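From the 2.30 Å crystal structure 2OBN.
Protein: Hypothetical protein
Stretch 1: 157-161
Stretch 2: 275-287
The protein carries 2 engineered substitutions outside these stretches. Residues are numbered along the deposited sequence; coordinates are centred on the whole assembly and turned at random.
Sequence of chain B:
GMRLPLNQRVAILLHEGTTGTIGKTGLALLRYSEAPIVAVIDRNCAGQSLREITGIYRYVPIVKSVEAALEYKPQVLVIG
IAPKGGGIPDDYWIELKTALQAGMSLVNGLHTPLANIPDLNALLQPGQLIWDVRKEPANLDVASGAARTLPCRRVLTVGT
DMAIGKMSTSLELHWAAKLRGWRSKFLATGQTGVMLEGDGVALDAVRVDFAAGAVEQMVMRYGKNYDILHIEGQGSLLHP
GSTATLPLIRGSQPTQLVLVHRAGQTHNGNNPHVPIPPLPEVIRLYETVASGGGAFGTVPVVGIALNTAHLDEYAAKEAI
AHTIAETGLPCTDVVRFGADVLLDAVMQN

Stretch 1 157-161: TVGTD
Stretch 2 275-287: PIPPLPEVIRLYE

The end of a strand (Val158 and Gly159, phi/psi -126/161 and -142/162) and the loop after it pack against the loop at Ile276 and a helix that starts at Leu279, with Pro278 as N-cap; 315 Å² is buried in all. CA atoms pair Val158 with Tyr286 (8.1 Å) and Thr160 with Ile276 (6.8 Å), so the first stretch runs against the direction of the second. Helical turns from phi/psi near -60/-42 are tied by i to i+4 bonds, among them Tyr286 N to Val282 O (3.1 Å), and bring Leu279, Val282 and Tyr286 to the contact. Tyr286 points toward the strand with chi1 -80° (m) and chi2 -77°, which sends its hydroxyl along to the backbone: OH donates to Gly159 O at 2.9 Å, the oxygen lying near the ring plane. One water accepts from Gly159 N (2.8 Å) and donates to Tyr286 OH (3.2 Å), so the phenol serves both polar groups of this glycine, directly and through water. Val158, chi1 -64° (m), covers one ring face; its CB sits 3.9 Å from the Tyr286 centroid, 23° off the normal, and 3.6 Å from Tyr286 CE1, a CH-pi contact suited to a branched aliphatic. At Gly159 an ideal CB would point away from the helix and clash with Asp161 O at 3.0 Å, so this strand-end position has no room for a CB. Thr160 (phi/psi -81/-9) leaves the strand; its CB points sideways, and chi1 56° (p) turns CG2 to Leu279 CD2 (3.8 Å) and Val282 CG1 (4.1 Å), while OG1 is hydrogen-bonded elsewhere in the structure. Leu279 (m, t) starts sideways but its end comes nearer; Val282 (t) points toward the contact. Ile276, extended as m, t, places CD1 3.8 Å from Thr160 O and CG2 4.0 Å from Thr160 CB.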

# COMPACT_ATOMS: atom_id res chain seq x y z
N THR B 157 -7.16 -12.87 8.90
CA THR B 157 -6.00 -13.68 9.18
C THR B 157 -4.81 -12.80 8.91
O THR B 157 -4.79 -12.04 7.93
CB THR B 157 -5.94 -14.98 8.33
OG1 THR B 157 -6.40 -14.71 7.00
CG2 THR B 157 -6.81 -16.05 8.95
N VAL B 158 -3.85 -12.84 9.83
CA VAL B 158 -2.60 -12.08 9.73
C VAL B 158 -1.49 -13.11 9.88
O VAL B 158 -1.76 -14.21 10.35
CB VAL B 158 -2.54 -10.92 10.78
CG1 VAL B 158 -3.66 -9.91 10.49
CG2 VAL B 158 -2.68 -11.41 12.21
N GLY B 159 -0.26 -12.79 9.47
CA GLY B 159 0.81 -13.79 9.57
C GLY B 159 2.20 -13.33 9.96
O GLY B 159 2.55 -12.15 9.87
N THR B 160 3.01 -14.31 10.38
CA THR B 160 4.42 -14.06 10.73
C THR B 160 5.30 -14.03 9.47
O THR B 160 6.47 -13.68 9.55
CB THR B 160 4.98 -15.10 11.71
OG1 THR B 160 4.81 -16.41 11.18
CG2 THR B 160 4.27 -15.04 12.99
N ASP B 161 4.73 -14.39 8.32
CA ASP B 161 5.42 -14.38 7.03
C ASP B 161 4.34 -14.58 5.96
O ASP B 161 3.14 -14.69 6.27
CB ASP B 161 6.51 -15.48 6.97
CG ASP B 161 7.53 -15.30 5.83
OD1 ASP B 161 7.47 -14.31 5.06
OD2 ASP B 161 8.41 -16.19 5.69
N PRO B 275 14.77 -11.56 11.51
CA PRO B 275 14.13 -12.55 12.37
C PRO B 275 12.60 -12.41 12.53
O PRO B 275 12.01 -11.36 12.21
CB PRO B 275 14.77 -12.28 13.73
CG PRO B 275 15.19 -10.85 13.69
CD PRO B 275 15.56 -10.57 12.28
N ILE B 276 11.99 -13.49 13.00
CA ILE B 276 10.60 -13.50 13.41
C ILE B 276 10.66 -13.38 14.93
O ILE B 276 11.18 -14.28 15.60
CB ILE B 276 9.86 -14.81 13.06
CG1 ILE B 276 9.77 -14.98 11.54
CG2 ILE B 276 8.47 -14.81 13.73
CD1 ILE B 276 8.93 -16.19 11.06
N PRO B 277 10.14 -12.29 15.49
CA PRO B 277 10.21 -12.25 16.95
C PRO B 277 9.37 -13.36 17.63
O PRO B 277 8.57 -14.04 16.97
CB PRO B 277 9.60 -10.88 17.30
CG PRO B 277 9.50 -10.11 16.01
CD PRO B 277 9.47 -11.10 14.92
N PRO B 278 9.54 -13.54 18.95
CA PRO B 278 8.69 -14.50 19.64
C PRO B 278 7.23 -14.10 19.43
O PRO B 278 6.97 -12.91 19.27
CB PRO B 278 9.07 -14.34 21.11
CG PRO B 278 10.48 -13.78 21.07
CD PRO B 278 10.50 -12.89 19.86
N LEU B 279 6.31 -15.07 19.46
CA LEU B 279 4.90 -14.80 19.18
C LEU B 279 4.21 -13.77 20.06
O LEU B 279 3.39 -13.01 19.54
CB LEU B 279 4.09 -16.11 19.10
CG LEU B 279 4.39 -16.99 17.87
CD1 LEU B 279 3.59 -18.29 17.90
CD2 LEU B 279 4.11 -16.26 16.56
N PRO B 280 4.53 -13.71 21.38
CA PRO B 280 3.93 -12.65 22.20
C PRO B 280 4.24 -11.25 21.66
O PRO B 280 3.39 -10.37 21.72
CB PRO B 280 4.59 -12.85 23.58
CG PRO B 280 4.95 -14.25 23.62
CD PRO B 280 5.39 -14.58 22.21
N GLU B 281 5.46 -11.06 21.15
CA GLU B 281 5.83 -9.77 20.54
C GLU B 281 5.10 -9.51 19.24
O GLU B 281 4.72 -8.38 18.96
CB GLU B 281 7.36 -9.66 20.32
CG GLU B 281 8.14 -9.47 21.62
CD GLU B 281 7.69 -8.21 22.33
OE1 GLU B 281 7.72 -7.13 21.72
OE2 GLU B 281 7.28 -8.32 23.51
N VAL B 282 4.91 -10.56 18.44
CA VAL B 282 4.19 -10.43 17.17
C VAL B 282 2.72 -10.09 17.48
O VAL B 282 2.10 -9.28 16.79
CB VAL B 282 4.31 -11.72 16.29
CG1 VAL B 282 3.54 -11.57 14.99
CG2 VAL B 282 5.78 -12.07 15.99
N ILE B 283 2.14 -10.73 18.50
CA ILE B 283 0.75 -10.44 18.91
C ILE B 283 0.58 -8.97 19.32
O ILE B 283 -0.38 -8.31 18.90
CB ILE B 283 0.30 -11.37 20.05
CG1 ILE B 283 0.12 -12.80 19.50
CG2 ILE B 283 -0.99 -10.86 20.70
CD1 ILE B 283 0.20 -13.88 20.56
N ARG B 284 1.51 -8.47 20.12
CA ARG B 284 1.50 -7.07 20.55
C ARG B 284 1.59 -6.12 19.33
O ARG B 284 0.84 -5.15 19.22
CB ARG B 284 2.65 -6.82 21.53
CG ARG B 284 2.61 -5.47 22.22
N LEU B 285 2.50 -6.42 18.41
CA LEU B 285 2.64 -5.62 17.19
C LEU B 285 1.30 -5.49 16.45
O LEU B 285 0.79 -4.37 16.26
CB LEU B 285 3.71 -6.23 16.28
CG LEU B 285 3.85 -5.71 14.84
CD1 LEU B 285 4.24 -4.25 14.82
CD2 LEU B 285 4.85 -6.57 14.09
N TYR B 286 0.70 -6.62 16.07
CA TYR B 286 -0.60 -6.57 15.37
C TYR B 286 -1.71 -5.87 16.15
O TYR B 286 -2.48 -5.07 15.58
CB TYR B 286 -1.05 -7.97 14.91
CG TYR B 286 -0.35 -8.42 13.64
CD1 TYR B 286 -0.74 -7.91 12.42
CD2 TYR B 286 0.70 -9.33 13.66
CE1 TYR B 286 -0.13 -8.28 11.26
CE2 TYR B 286 1.33 -9.72 12.46
CZ TYR B 286 0.90 -9.18 11.27
OH TYR B 286 1.46 -9.51 10.05
N GLU B 287 -1.78 -6.12 17.45
CA GLU B 287 -2.81 -5.49 18.27
C GLU B 287 -2.66 -3.98 18.32
O GLU B 287 -3.65 -3.24 18.23
CB GLU B 287 -2.88 -6.11 19.66
CG GLU B 287 -3.53 -7.49 19.63
CD GLU B 287 -3.64 -8.16 21.00
OE1 GLU B 287 -3.05 -7.65 21.98
OE2 GLU B 287 -4.31 -9.22 21.07
O HOH W 1 -0.31 -10.67 7.67